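DTDP-4-dehydrorhamnose reductase, rfbD ortholog (Clostridium acetobutylicum, PDB 1VL0) probably catalyses the NAD(P)H-dependent reduction of dTDP-6-deoxy-L-lyxo-4-hexulose to dTDP-L-rhamnose, the last step of dTDP-L-rhamnose biosynthesis. Local coordinates at residues G22-E27 with I68-H73; L85-N90 with K141-N146. All coordinates share one frame; numbering follows the deposited sequence.

Overall arrangement
Contacts 1 and 2 are both largely buried and both touch the same NADH, but they sit at different depths of the Rossmann fold. Contact 1, centred about 8 Å from the centre of the chain, joins the start of helix 23-32 to the end of strand 66-69; backbone amides dominate its chemistry and receive the diphosphate and adenosine ribose. Contact 2, about 14 Å from that centre, packs helix 83-104 on helix 136-151; there a lysine side chain reaches the nicotinamide ribose, and the outer side meets a second subunit. The two join where His73 N donates a probable hydrogen bond to Asn90 OD1.

Contact 1: G22-E27 with I68-H73; sequences GQLGRE and INCAAH. With NAI (1,4-dihydronicotinamide adenine dinucleotide), chain D.
A lone thiol carries the direct contact between Gly22-Glu27 and Ile68-His73: Cys70 SG lies 3.8 Å from Leu24 CD2 and 4.0 Å from Gly25 N, and no hydrogen bond joins the two segments. The sulfur is set anti to its own carbonyl carbon (chi1 -56°), which turns it onto the first turn of helix 23-32. Leu24 meets it with CG and the CD2 branch, while Gly25, lacking a side chain, brings its backbone close to Cys70. This is the nucleotide-binding edge of a Rossmann fold, where the glycine-rich turn enters the helix after the first strand and faces the end of strand 66-69.

NADH does most of the bridging. Gly22, at the N-cap position, passes its CA 3.2 Å from O5B of NADH, a close approach made possible by the bare glycine. The next two amides point at the diphosphate. Gln23 N donates to O2A of NADH at 3.0 Å. Leu24 N donates almost straight (171°) to O1N of the other phosphate. Gln23 NE2 adds a bond to O2N on that second phosphate and also reaches Leu163 O, while its OE1 takes a bond from Asn169. Across the dinucleotide, Ala72 N donates to the ribose oxygen O4B of NADH at 3.3 Å, and CB of Ala71 lies 3.3 Å from N3A of the NADH adenine. Asn69 folds back in an Asx turn, its OD1 accepting Ala71 N from above the carbonyl plane and also bonded to Thr18 OG1, which braces the backbone where strand 66-69 gives way to the alanines.

With both phosphates met by amides at a helix N-terminus, the helix dipole would be expected to offset part of their negative charge without any cationic side chain from these two segments.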
ATOM      1  N   GLY A  22       5.149 -10.192 -28.048  1.00 36.60           N
ATOM      2  CA  GLY A  22       5.953 -11.079 -27.182  1.00 35.96           C
ATOM      3  C   GLY A  22       5.322 -12.452 -27.037  1.00 35.91           C
ATOM      4  O   GLY A  22       4.235 -12.707 -27.569  1.00 35.12           O
ATOM      5  N   GLN A  23       5.971 -13.336 -26.278  1.00 35.93           N
ATOM      6  CA  GLN A  23       5.449 -14.698 -26.091  1.00 34.90           C
ATOM      7  C   GLN A  23       4.017 -14.743 -25.567  1.00 34.08           C
ATOM      8  O   GLN A  23       3.171 -15.410 -26.135  1.00 34.84           O
ATOM      9  CB  GLN A  23       6.340 -15.493 -25.129  1.00 35.09           C
ATOM     10  CG  GLN A  23       7.708 -15.647 -25.608  1.00 37.04           C
ATOM     11  CD  GLN A  23       8.446 -16.700 -24.852  1.00 38.88           C
ATOM     12  OE1 GLN A  23       8.797 -17.728 -25.425  1.00 40.06           O
ATOM     13  NE2 GLN A  23       8.654 -16.482 -23.549  1.00 37.00           N
ATOM     14  N   LEU A  24       3.755 -14.076 -24.444  1.00 34.85           N
ATOM     15  CA  LEU A  24       2.421 -14.112 -23.868  1.00 33.15           C
ATOM     16  C   LEU A  24       1.426 -13.310 -24.702  1.00 34.59           C
ATOM     17  O   LEU A  24       0.293 -13.740 -24.905  1.00 33.40           O
ATOM     18  CB  LEU A  24       2.448 -13.587 -22.457  1.00 35.19           C
ATOM     19  CG  LEU A  24       1.102 -13.570 -21.743  1.00 38.42           C
ATOM     20  CD1 LEU A  24       0.568 -15.008 -21.620  1.00 38.46           C
ATOM     21  CD2 LEU A  24       1.277 -12.905 -20.376  1.00 41.04           C
ATOM     22  N   GLY A  25       1.853 -12.152 -25.191  1.00 33.86           N
ATOM     23  CA  GLY A  25       0.989 -11.307 -25.999  1.00 35.76           C
ATOM     24  C   GLY A  25       0.406 -12.083 -27.174  1.00 36.05           C
ATOM     25  O   GLY A  25      -0.784 -12.032 -27.429  1.00 40.21           O
ATOM     26  N   ARG A  26       1.255 -12.843 -27.854  1.00 38.02           N
ATOM     27  CA  ARG A  26       0.817 -13.716 -28.955  1.00 38.88           C
ATOM     28  C   ARG A  26      -0.154 -14.800 -28.513  1.00 37.41           C
ATOM     29  O   ARG A  26      -1.127 -15.062 -29.198  1.00 37.75           O
ATOM     30  CB  ARG A  26       2.005 -14.368 -29.646  1.00 36.08           C
ATOM     31  CG  ARG A  26       2.792 -13.421 -30.487  1.00 37.74           C
ATOM     32  CD  ARG A  26       4.054 -14.027 -31.030  1.00 42.39           C
ATOM     33  NE  ARG A  26       4.729 -13.146 -31.958  1.00 41.08           N
ATOM     34  CZ  ARG A  26       5.115 -13.468 -33.178  1.00 45.59           C
ATOM     35  NH1 ARG A  26       4.897 -14.674 -33.660  1.00 45.74           N
ATOM     36  NH2 ARG A  26       5.702 -12.561 -33.944  1.00 44.81           N
ATOM     37  N   GLU A  27       0.102 -15.431 -27.372  1.00 37.59           N
ATOM     38  CA  GLU A  27      -0.774 -16.470 -26.917  1.00 36.34           C
ATOM     39  C   GLU A  27      -2.159 -15.948 -26.529  1.00 38.72           C
ATOM     40  O   GLU A  27      -3.184 -16.588 -26.818  1.00 36.39           O
ATOM     41  CB  GLU A  27      -0.130 -17.275 -25.827  1.00 37.53           C
ATOM     42  CG  GLU A  27      -0.954 -18.475 -25.356  1.00 38.62           C
ATOM     43  CD  GLU A  27      -1.275 -19.545 -26.421  1.00 43.33           C
ATOM     44  OE1 GLU A  27      -0.556 -19.705 -27.461  1.00 48.46           O
ATOM     45  OE2 GLU A  27      -2.272 -20.280 -26.221  1.00 42.37           O
ATOM     46  N   ILE A  68      -4.076  -5.446 -20.747  1.00 31.63           N
ATOM     47  CA  ILE A  68      -3.167  -6.482 -20.333  1.00 32.14           C
ATOM     48  C   ILE A  68      -1.762  -6.080 -20.715  1.00 32.24           C
ATOM     49  O   ILE A  68      -1.426  -5.977 -21.883  1.00 32.40           O
ATOM     50  CB  ILE A  68      -3.509  -7.841 -20.969  1.00 32.24           C
ATOM     51  CG1 ILE A  68      -4.950  -8.206 -20.655  1.00 31.71           C
ATOM     52  CG2 ILE A  68      -2.668  -8.952 -20.399  1.00 31.27           C
ATOM     53  CD1 ILE A  68      -5.483  -9.422 -21.394  1.00 36.09           C
ATOM     54  N   ASN A  69      -0.913  -5.903 -19.708  1.00 30.66           N
ATOM     55  CA  ASN A  69       0.428  -5.445 -19.997  1.00 32.87           C
ATOM     56  C   ASN A  69       1.430  -6.590 -20.034  1.00 34.90           C
ATOM     57  O   ASN A  69       1.815  -7.130 -18.976  1.00 35.09           O
ATOM     58  CB  ASN A  69       0.895  -4.423 -18.988  1.00 33.82           C
ATOM     59  CG  ASN A  69       2.260  -3.925 -19.305  1.00 36.20           C
ATOM     60  OD1 ASN A  69       2.621  -3.826 -20.479  1.00 32.34           O
ATOM     61  ND2 ASN A  69       3.014  -3.571 -18.297  1.00 31.64           N
ATOM     62  N   CYS A  70       1.865  -6.935 -21.253  1.00 36.75           N
ATOM     63  CA  CYS A  70       2.851  -7.997 -21.477  1.00 39.05           C
ATOM     64  C   CYS A  70       4.213  -7.436 -21.838  1.00 40.36           C
ATOM     65  O   CYS A  70       5.140  -8.187 -22.079  1.00 41.78           O
ATOM     66  CB  CYS A  70       2.379  -8.934 -22.593  1.00 38.72           C
ATOM     67  SG  CYS A  70       0.751  -9.643 -22.260  1.00 41.16           S
ATOM     68  N   ALA A  71       4.327  -6.116 -21.889  1.00 39.88           N
ATOM     69  CA  ALA A  71       5.590  -5.465 -22.249  1.00 38.63           C
ATOM     70  C   ALA A  71       6.516  -5.496 -21.043  1.00 40.26           C
ATOM     71  O   ALA A  71       6.075  -5.249 -19.938  1.00 40.84           O
ATOM     72  CB  ALA A  71       5.334  -4.035 -22.627  1.00 39.42           C
ATOM     73  N   ALA A  72       7.795  -5.762 -21.265  1.00 38.84           N
ATOM     74  CA  ALA A  72       8.778  -5.701 -20.207  1.00 40.51           C
ATOM     75  C   ALA A  72      10.166  -5.670 -20.805  1.00 40.82           C
ATOM     76  O   ALA A  72      10.312  -5.986 -21.945  1.00 38.75           O
ATOM     77  CB  ALA A  72       8.636  -6.907 -19.295  1.00 40.94           C
ATOM     78  N   HIS A  73      11.150  -5.275 -19.985  1.00 42.58           N
ATOM     79  CA  HIS A  73      12.585  -5.383 -20.234  1.00 45.25           C
ATOM     80  C   HIS A  73      12.994  -6.629 -19.453  1.00 46.89           C
ATOM     81  O   HIS A  73      13.193  -6.586 -18.231  1.00 44.82           O
ATOM     82  CB  HIS A  73      13.308  -4.135 -19.696  1.00 45.58           C
ATOM     83  CG  HIS A  73      14.770  -4.054 -20.049  1.00 52.99           C
ATOM     84  ND1 HIS A  73      15.511  -5.141 -20.456  1.00 62.84           N
ATOM     85  CD2 HIS A  73      15.628  -3.005 -20.022  1.00 55.53           C
ATOM     86  CE1 HIS A  73      16.753  -4.758 -20.696  1.00 61.59           C
ATOM     87  NE2 HIS A  73      16.848  -3.466 -20.441  1.00 58.61           N
TER
HETATM   88  PA  NAI D 300       8.702 -10.967 -24.449  0.50 41.38           P
HETATM   89  O1A NAI D 300      10.102 -10.488 -24.181  0.50 39.89           O
HETATM   90  O2A NAI D 300       8.631 -12.211 -25.300  0.50 22.07           O
HETATM   91  O5B NAI D 300       7.890  -9.709 -25.026  0.50 38.92           O
HETATM   92  C5B NAI D 300       7.940  -8.502 -24.290  0.50 34.22           C
HETATM   93  C4B NAI D 300       7.511  -7.322 -25.151  0.50 23.79           C
HETATM   94  O4B NAI D 300       7.919  -6.104 -24.530  0.50 22.31           O
HETATM   95  C3B NAI D 300       8.135  -7.257 -26.543  0.50 31.62           C
HETATM   96  O3B NAI D 300       7.150  -7.456 -27.539  0.50 33.56           O
HETATM   97  C2B NAI D 300       8.728  -5.840 -26.575  0.50 32.58           C
HETATM   98  O2B NAI D 300       8.812  -5.243 -27.862  0.50 40.42           O
HETATM   99  C1B NAI D 300       7.795  -5.155 -25.571  0.50 29.17           C
HETATM  100  N9A NAI D 300       8.096  -3.770 -25.162  0.50 25.84           N
HETATM  101  C8A NAI D 300       9.321  -3.313 -24.764  0.50 30.37           C
HETATM  102  N7A NAI D 300       9.215  -1.995 -24.499  0.50 32.83           N
HETATM  103  C5A NAI D 300       7.951  -1.576 -24.736  0.50 33.36           C
HETATM  104  C6A NAI D 300       7.344  -0.323 -24.621  0.50 24.76           C
HETATM  105  N6A NAI D 300       8.033   0.740 -24.236  0.50 22.53           N
HETATM  106  N1A NAI D 300       6.009  -0.192 -24.932  0.50 27.32           N
HETATM  107  C2A NAI D 300       5.276  -1.310 -25.345  0.50 31.71           C
HETATM  108  N3A NAI D 300       5.876  -2.536 -25.488  0.50 24.65           N
HETATM  109  C4A NAI D 300       7.210  -2.687 -25.169  0.50 36.36           C
HETATM  110  O3  NAI D 300       7.965 -11.151 -23.037  0.50 40.14           O
HETATM  111  PN  NAI D 300       7.338 -12.514 -22.427  0.50 39.16           P
HETATM  112  O1N NAI D 300       5.955 -12.712 -22.901  0.50 20.82           O
HETATM  113  O2N NAI D 300       8.398 -13.547 -22.421  0.50 29.88           O
HETATM  114  O5D NAI D 300       7.065 -11.976 -20.926  0.50 42.09           O
HETATM  115  C5D NAI D 300       5.747 -11.575 -20.575  0.50 37.26           C
HETATM  116  C4D NAI D 300       5.727 -11.132 -19.136  0.50 41.95           C
HETATM  117  O4D NAI D 300       6.164 -12.186 -18.252  0.50 37.93           O
HETATM  118  C3D NAI D 300       6.625  -9.922 -18.883  0.50 41.45           C
HETATM  119  O3D NAI D 300       5.818  -9.018 -18.182  0.50 37.29           O
HETATM  120  C2D NAI D 300       7.784 -10.442 -18.034  0.50 39.39           C
HETATM  121  O2D NAI D 300       8.365  -9.548 -17.091  0.50 22.87           O
HETATM  122  C1D NAI D 300       7.102 -11.623 -17.333  0.50 43.27           C
HETATM  123  N1N NAI D 300       8.022 -12.688 -16.942  0.50 39.67           N
HETATM  124  C2N NAI D 300       8.568 -13.488 -17.920  0.50 38.61           C
HETATM  125  C3N NAI D 300       9.423 -14.516 -17.524  0.50 45.79           C
HETATM  126  C7N NAI D 300      10.310 -15.185 -18.531  0.50 50.89           C
HETATM  127  O7N NAI D 300      10.912 -16.395 -18.155  0.50 35.62           O
HETATM  128  N7N NAI D 300      10.508 -14.637 -19.737  0.50 56.31           N
HETATM  129  C4N NAI D 300       9.700 -14.714 -16.165  0.50 44.32           C
HETATM  130  C5N NAI D 300       9.140 -13.894 -15.185  0.50 26.17           C
HETATM  131  C6N NAI D 300       8.295 -12.876 -15.619  0.50 37.81           C

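Contact 2: L85-N90 with K141-N146; sequences LAYKIN and KLEGEN. With NAI (1,4-dihydronicotinamide adenine dinucleotide), chain D.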
ATOM      1  N   LEU A  85      16.477   2.481 -17.921  1.00 36.53           N
ATOM      2  CA  LEU A  85      15.608   1.884 -18.902  1.00 37.49           C
ATOM      3  C   LEU A  85      14.732   0.793 -18.307  1.00 36.53           C
ATOM      4  O   LEU A  85      13.561   0.690 -18.652  1.00 36.75           O
ATOM      5  CB  LEU A  85      16.439   1.346 -20.087  1.00 39.18           C
ATOM      6  CG  LEU A  85      15.605   0.794 -21.254  1.00 40.78           C
ATOM      7  CD1 LEU A  85      14.694   1.867 -21.838  1.00 42.44           C
ATOM      8  CD2 LEU A  85      16.502   0.219 -22.348  1.00 43.46           C
ATOM      9  N   ALA A  86      15.284  -0.040 -17.431  1.00 35.61           N
ATOM     10  CA  ALA A  86      14.465  -1.034 -16.736  1.00 35.28           C
ATOM     11  C   ALA A  86      13.339  -0.377 -15.926  1.00 34.26           C
ATOM     12  O   ALA A  86      12.225  -0.865 -15.906  1.00 33.83           O
ATOM     13  CB  ALA A  86      15.343  -1.874 -15.824  1.00 36.90           C
ATOM     14  N   TYR A  87      13.641   0.718 -15.240  1.00 31.71           N
ATOM     15  CA  TYR A  87      12.645   1.435 -14.449  1.00 32.45           C
ATOM     16  C   TYR A  87      11.564   1.991 -15.370  1.00 32.56           C
ATOM     17  O   TYR A  87      10.382   1.813 -15.110  1.00 34.72           O
ATOM     18  CB  TYR A  87      13.282   2.558 -13.592  1.00 33.14           C
ATOM     19  CG  TYR A  87      13.561   2.119 -12.183  1.00 29.80           C
ATOM     20  CD1 TYR A  87      12.511   1.711 -11.342  1.00 36.02           C
ATOM     21  CD2 TYR A  87      14.831   2.112 -11.672  1.00 33.81           C
ATOM     22  CE1 TYR A  87      12.721   1.316 -10.046  1.00 29.42           C
ATOM     23  CE2 TYR A  87      15.048   1.709 -10.368  1.00 34.83           C
ATOM     24  CZ  TYR A  87      13.995   1.298  -9.565  1.00 33.93           C
ATOM     25  OH  TYR A  87      14.224   0.881  -8.269  1.00 34.24           O
ATOM     26  N   LYS A  88      11.979   2.556 -16.510  1.00 32.59           N
ATOM     27  CA  LYS A  88      11.022   3.140 -17.435  1.00 34.14           C
ATOM     28  C   LYS A  88      10.050   2.102 -17.958  1.00 34.97           C
ATOM     29  O   LYS A  88       8.843   2.343 -17.984  1.00 34.39           O
ATOM     30  CB  LYS A  88      11.714   3.804 -18.634  1.00 34.70           C
ATOM     31  CG  LYS A  88      12.453   5.064 -18.314  1.00 38.13           C
ATOM     32  CD  LYS A  88      13.005   5.678 -19.629  1.00 38.24           C
ATOM     33  CE  LYS A  88      13.863   6.906 -19.327  1.00 47.08           C
ATOM     34  NZ  LYS A  88      14.425   7.586 -20.522  1.00 50.02           N
ATOM     35  N   ILE A  89      10.580   0.949 -18.386  1.00 35.92           N
ATOM     36  CA  ILE A  89       9.738  -0.066 -18.981  1.00 36.23           C
ATOM     37  C   ILE A  89       9.027  -0.895 -17.923  1.00 34.69           C
ATOM     38  O   ILE A  89       7.869  -1.219 -18.067  1.00 32.60           O
ATOM     39  CB  ILE A  89      10.561  -0.985 -19.925  1.00 38.27           C
ATOM     40  CG1 ILE A  89      11.202  -0.146 -21.054  1.00 41.20           C
ATOM     41  CG2 ILE A  89       9.633  -2.071 -20.561  1.00 39.68           C
ATOM     42  CD1 ILE A  89      12.030  -0.969 -22.091  1.00 39.58           C
ATOM     43  N   ASN A  90       9.752  -1.299 -16.887  1.00 32.72           N
ATOM     44  CA  ASN A  90       9.216  -2.257 -15.918  1.00 32.84           C
ATOM     45  C   ASN A  90       8.373  -1.621 -14.809  1.00 35.10           C
ATOM     46  O   ASN A  90       7.567  -2.325 -14.209  1.00 35.64           O
ATOM     47  CB  ASN A  90      10.341  -3.103 -15.304  1.00 33.51           C
ATOM     48  CG  ASN A  90      10.930  -4.082 -16.288  1.00 38.23           C
ATOM     49  OD1 ASN A  90      10.325  -4.389 -17.306  1.00 30.57           O
ATOM     50  ND2 ASN A  90      12.127  -4.580 -15.995  1.00 30.76           N
ATOM     51  N   LYS A 141      10.469  -4.525 -11.623  1.00 33.54           N
ATOM     52  CA  LYS A 141       9.177  -5.190 -11.785  1.00 33.69           C
ATOM     53  C   LYS A 141       8.357  -5.029 -10.507  1.00 32.64           C
ATOM     54  O   LYS A 141       7.177  -4.813 -10.566  1.00 32.73           O
ATOM     55  CB  LYS A 141       9.335  -6.684 -12.087  1.00 34.60           C
ATOM     56  CG  LYS A 141       9.972  -7.025 -13.415  1.00 33.50           C
ATOM     57  CD  LYS A 141       9.007  -6.708 -14.589  1.00 36.43           C
ATOM     58  CE  LYS A 141       7.767  -7.613 -14.606  1.00 36.64           C
ATOM     59  NZ  LYS A 141       6.887  -7.269 -15.762  1.00 38.41           N
ATOM     60  N   LEU A 142       8.977  -5.133  -9.345  1.00 32.65           N
ATOM     61  CA  LEU A 142       8.239  -4.919  -8.082  1.00 32.81           C
ATOM     62  C   LEU A 142       7.634  -3.517  -7.963  1.00 33.98           C
ATOM     63  O   LEU A 142       6.503  -3.349  -7.549  1.00 31.79           O
ATOM     64  CB  LEU A 142       9.117  -5.175  -6.874  1.00 35.34           C
ATOM     65  CG  LEU A 142       8.426  -4.952  -5.523  1.00 36.59           C
ATOM     66  CD1 LEU A 142       7.352  -5.934  -5.247  1.00 36.69           C
ATOM     67  CD2 LEU A 142       9.456  -5.019  -4.408  1.00 34.75           C
ATOM     68  N   GLU A 143       8.410  -2.517  -8.312  1.00 34.39           N
ATOM     69  CA  GLU A 143       7.923  -1.163  -8.261  1.00 34.51           C
ATOM     70  C   GLU A 143       6.771  -0.983  -9.244  1.00 32.55           C
ATOM     71  O   GLU A 143       5.828  -0.244  -8.963  1.00 33.52           O
ATOM     72  CB  GLU A 143       9.062  -0.160  -8.514  1.00 34.88           C
ATOM     73  CG  GLU A 143      10.093  -0.159  -7.385  1.00 41.12           C
ATOM     74  CD  GLU A 143       9.531   0.255  -6.028  1.00 47.26           C
ATOM     75  OE1 GLU A 143       8.455   0.961  -5.972  1.00 48.41           O
ATOM     76  OE2 GLU A 143      10.199  -0.094  -5.020  1.00 52.26           O
ATOM     77  N   GLY A 144       6.841  -1.682 -10.358  1.00 32.26           N
ATOM     78  CA  GLY A 144       5.711  -1.727 -11.322  1.00 29.51           C
ATOM     79  C   GLY A 144       4.468  -2.240 -10.629  1.00 32.87           C
ATOM     80  O   GLY A 144       3.440  -1.658 -10.728  1.00 31.87           O
ATOM     81  N   GLU A 145       4.585  -3.338  -9.867  1.00 34.07           N
ATOM     82  CA  GLU A 145       3.443  -3.879  -9.104  1.00 33.87           C
ATOM     83  C   GLU A 145       2.869  -2.847  -8.153  1.00 33.36           C
ATOM     84  O   GLU A 145       1.653  -2.672  -8.067  1.00 32.12           O
ATOM     85  CB  GLU A 145       3.837  -5.091  -8.258  1.00 34.01           C
ATOM     86  CG  GLU A 145       4.328  -6.305  -9.012  1.00 36.68           C
ATOM     87  CD  GLU A 145       4.435  -7.548  -8.120  1.00 38.42           C
ATOM     88  OE1 GLU A 145       4.026  -7.448  -6.943  1.00 40.86           O
ATOM     89  OE2 GLU A 145       4.915  -8.597  -8.612  1.00 38.66           O
ATOM     90  N   ASN A 146       3.765  -2.181  -7.424  1.00 32.75           N
ATOM     91  CA  ASN A 146       3.350  -1.230  -6.415  1.00 32.90           C
ATOM     92  C   ASN A 146       2.574  -0.077  -7.018  1.00 30.03           C
ATOM     93  O   ASN A 146       1.584   0.388  -6.479  1.00 33.03           O
ATOM     94  CB  ASN A 146       4.566  -0.687  -5.695  1.00 32.90           C
ATOM     95  CG  ASN A 146       5.236  -1.732  -4.775  1.00 37.15           C
ATOM     96  OD1 ASN A 146       4.671  -2.769  -4.449  1.00 38.41           O
ATOM     97  ND2 ASN A 146       6.473  -1.436  -4.381  1.00 37.41           N
TER
HETATM   98  PA  NAI D 300       8.702 -10.967 -24.449  0.50 41.38           P
HETATM   99  O1A NAI D 300      10.102 -10.488 -24.181  0.50 39.89           O
HETATM  100  O2A NAI D 300       8.631 -12.211 -25.300  0.50 22.07           O
HETATM  101  O5B NAI D 300       7.890  -9.709 -25.026  0.50 38.92           O
HETATM  102  C5B NAI D 300       7.940  -8.502 -24.290  0.50 34.22           C
HETATM  103  C4B NAI D 300       7.511  -7.322 -25.151  0.50 23.79           C
HETATM  104  O4B NAI D 300       7.919  -6.104 -24.530  0.50 22.31           O
HETATM  105  C3B NAI D 300       8.135  -7.257 -26.543  0.50 31.62           C
HETATM  106  O3B NAI D 300       7.150  -7.456 -27.539  0.50 33.56           O
HETATM  107  C2B NAI D 300       8.728  -5.840 -26.575  0.50 32.58           C
HETATM  108  O2B NAI D 300       8.812  -5.243 -27.862  0.50 40.42           O
HETATM  109  C1B NAI D 300       7.795  -5.155 -25.571  0.50 29.17           C
HETATM  110  N9A NAI D 300       8.096  -3.770 -25.162  0.50 25.84           N
HETATM  111  C8A NAI D 300       9.321  -3.313 -24.764  0.50 30.37           C
HETATM  112  N7A NAI D 300       9.215  -1.995 -24.499  0.50 32.83           N
HETATM  113  C5A NAI D 300       7.951  -1.576 -24.736  0.50 33.36           C
HETATM  114  C6A NAI D 300       7.344  -0.323 -24.621  0.50 24.76           C
HETATM  115  N6A NAI D 300       8.033   0.740 -24.236  0.50 22.53           N
HETATM  116  N1A NAI D 300       6.009  -0.192 -24.932  0.50 27.32           N
HETATM  117  C2A NAI D 300       5.276  -1.310 -25.345  0.50 31.71           C
HETATM  118  N3A NAI D 300       5.876  -2.536 -25.488  0.50 24.65           N
HETATM  119  C4A NAI D 300       7.210  -2.687 -25.169  0.50 36.36           C
HETATM  120  O3  NAI D 300       7.965 -11.151 -23.037  0.50 40.14           O
HETATM  121  PN  NAI D 300       7.338 -12.514 -22.427  0.50 39.16           P
HETATM  122  O1N NAI D 300       5.955 -12.712 -22.901  0.50 20.82           O
HETATM  123  O2N NAI D 300       8.398 -13.547 -22.421  0.50 29.88           O
HETATM  124  O5D NAI D 300       7.065 -11.976 -20.926  0.50 42.09           O
HETATM  125  C5D NAI D 300       5.747 -11.575 -20.575  0.50 37.26           C
HETATM  126  C4D NAI D 300       5.727 -11.132 -19.136  0.50 41.95           C
HETATM  127  O4D NAI D 300       6.164 -12.186 -18.252  0.50 37.93           O
HETATM  128  C3D NAI D 300       6.625  -9.922 -18.883  0.50 41.45           C
HETATM  129  O3D NAI D 300       5.818  -9.018 -18.182  0.50 37.29           O
HETATM  130  C2D NAI D 300       7.784 -10.442 -18.034  0.50 39.39           C
HETATM  131  O2D NAI D 300       8.365  -9.548 -17.091  0.50 22.87           O
HETATM  132  C1D NAI D 300       7.102 -11.623 -17.333  0.50 43.27           C
HETATM  133  N1N NAI D 300       8.022 -12.688 -16.942  0.50 39.67           N
HETATM  134  C2N NAI D 300       8.568 -13.488 -17.920  0.50 38.61           C
HETATM  135  C3N NAI D 300       9.423 -14.516 -17.524  0.50 45.79           C
HETATM  136  C7N NAI D 300      10.310 -15.185 -18.531  0.50 50.89           C
HETATM  137  O7N NAI D 300      10.912 -16.395 -18.155  0.50 35.62           O
HETATM  138  N7N NAI D 300      10.508 -14.637 -19.737  0.50 56.31           N
HETATM  139  C4N NAI D 300       9.700 -14.714 -16.165  0.50 44.32           C
HETATM  140  C5N NAI D 300       9.140 -13.894 -15.185  0.50 26.17           C
HETATM  141  C6N NAI D 300       8.295 -12.876 -15.619  0.50 37.81           C
HETATM  142  O   HOH W   1       6.571  -4.641 -15.893  1.00 36.66           O
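Asn90 lays its carboxamide against the aliphatic part of Lys141, with CG of Asn90 3.7 Å from CD of Lys141. The two belong to helices 83-104 and 136-151, neighbours in the Rossmann fold, whose axes here run 8.8 Å apart and cross at -35°. Gly144, with no side chain, lets the backbones close up: its CA makes a C-H...O contact with Asn90 O at 3.5 Å.

Both polar ends of Asn90 are engaged: OD1 accepts His73 N, and ND2 binds Thr140 OG1 one residue before Lys141. These two bonds fix the rotation of the amide and tie helix 83-104 both to the loop after strand 66-69 and to helix 136-151. Farther out, CG of Glu143 approaches the edge of the Tyr87 ring near its plane, 4.0 Å from CE1. The Glu143 chain is bent at chi2 (-62°), and its carboxylate is inclined 44° to the ring; OE2 forms a salt bridge with Lys139. Phe128 of the second subunit stacks on Tyr87 and packs on Glu143, so this outer side of the helix pair lies at a subunit interface.

Lys141, bent at chi2 and chi3 but extended at its last torsion, turns its tip inward to the cofactor. Together with Tyr137 it forms the Tyr-X-X-X-Lys pair of short-chain dehydrogenases, and both residues bind NADH. Four acceptors surround Lys141 NZ, one more than its three N-H groups: O2D of the nicotinamide ribose at 3.0 Å, O3D of the same ribose at 3.2 Å, Ile111 O and a water. At least one hydrogen is therefore shared, probably between the two hydroxyls, since O2D, though nearer, lies to the side of the CE-NZ bond. The water bridges the helices, accepting from Lys141 NZ at 2.7 Å and donating to Asn90 O at 3.0 Å.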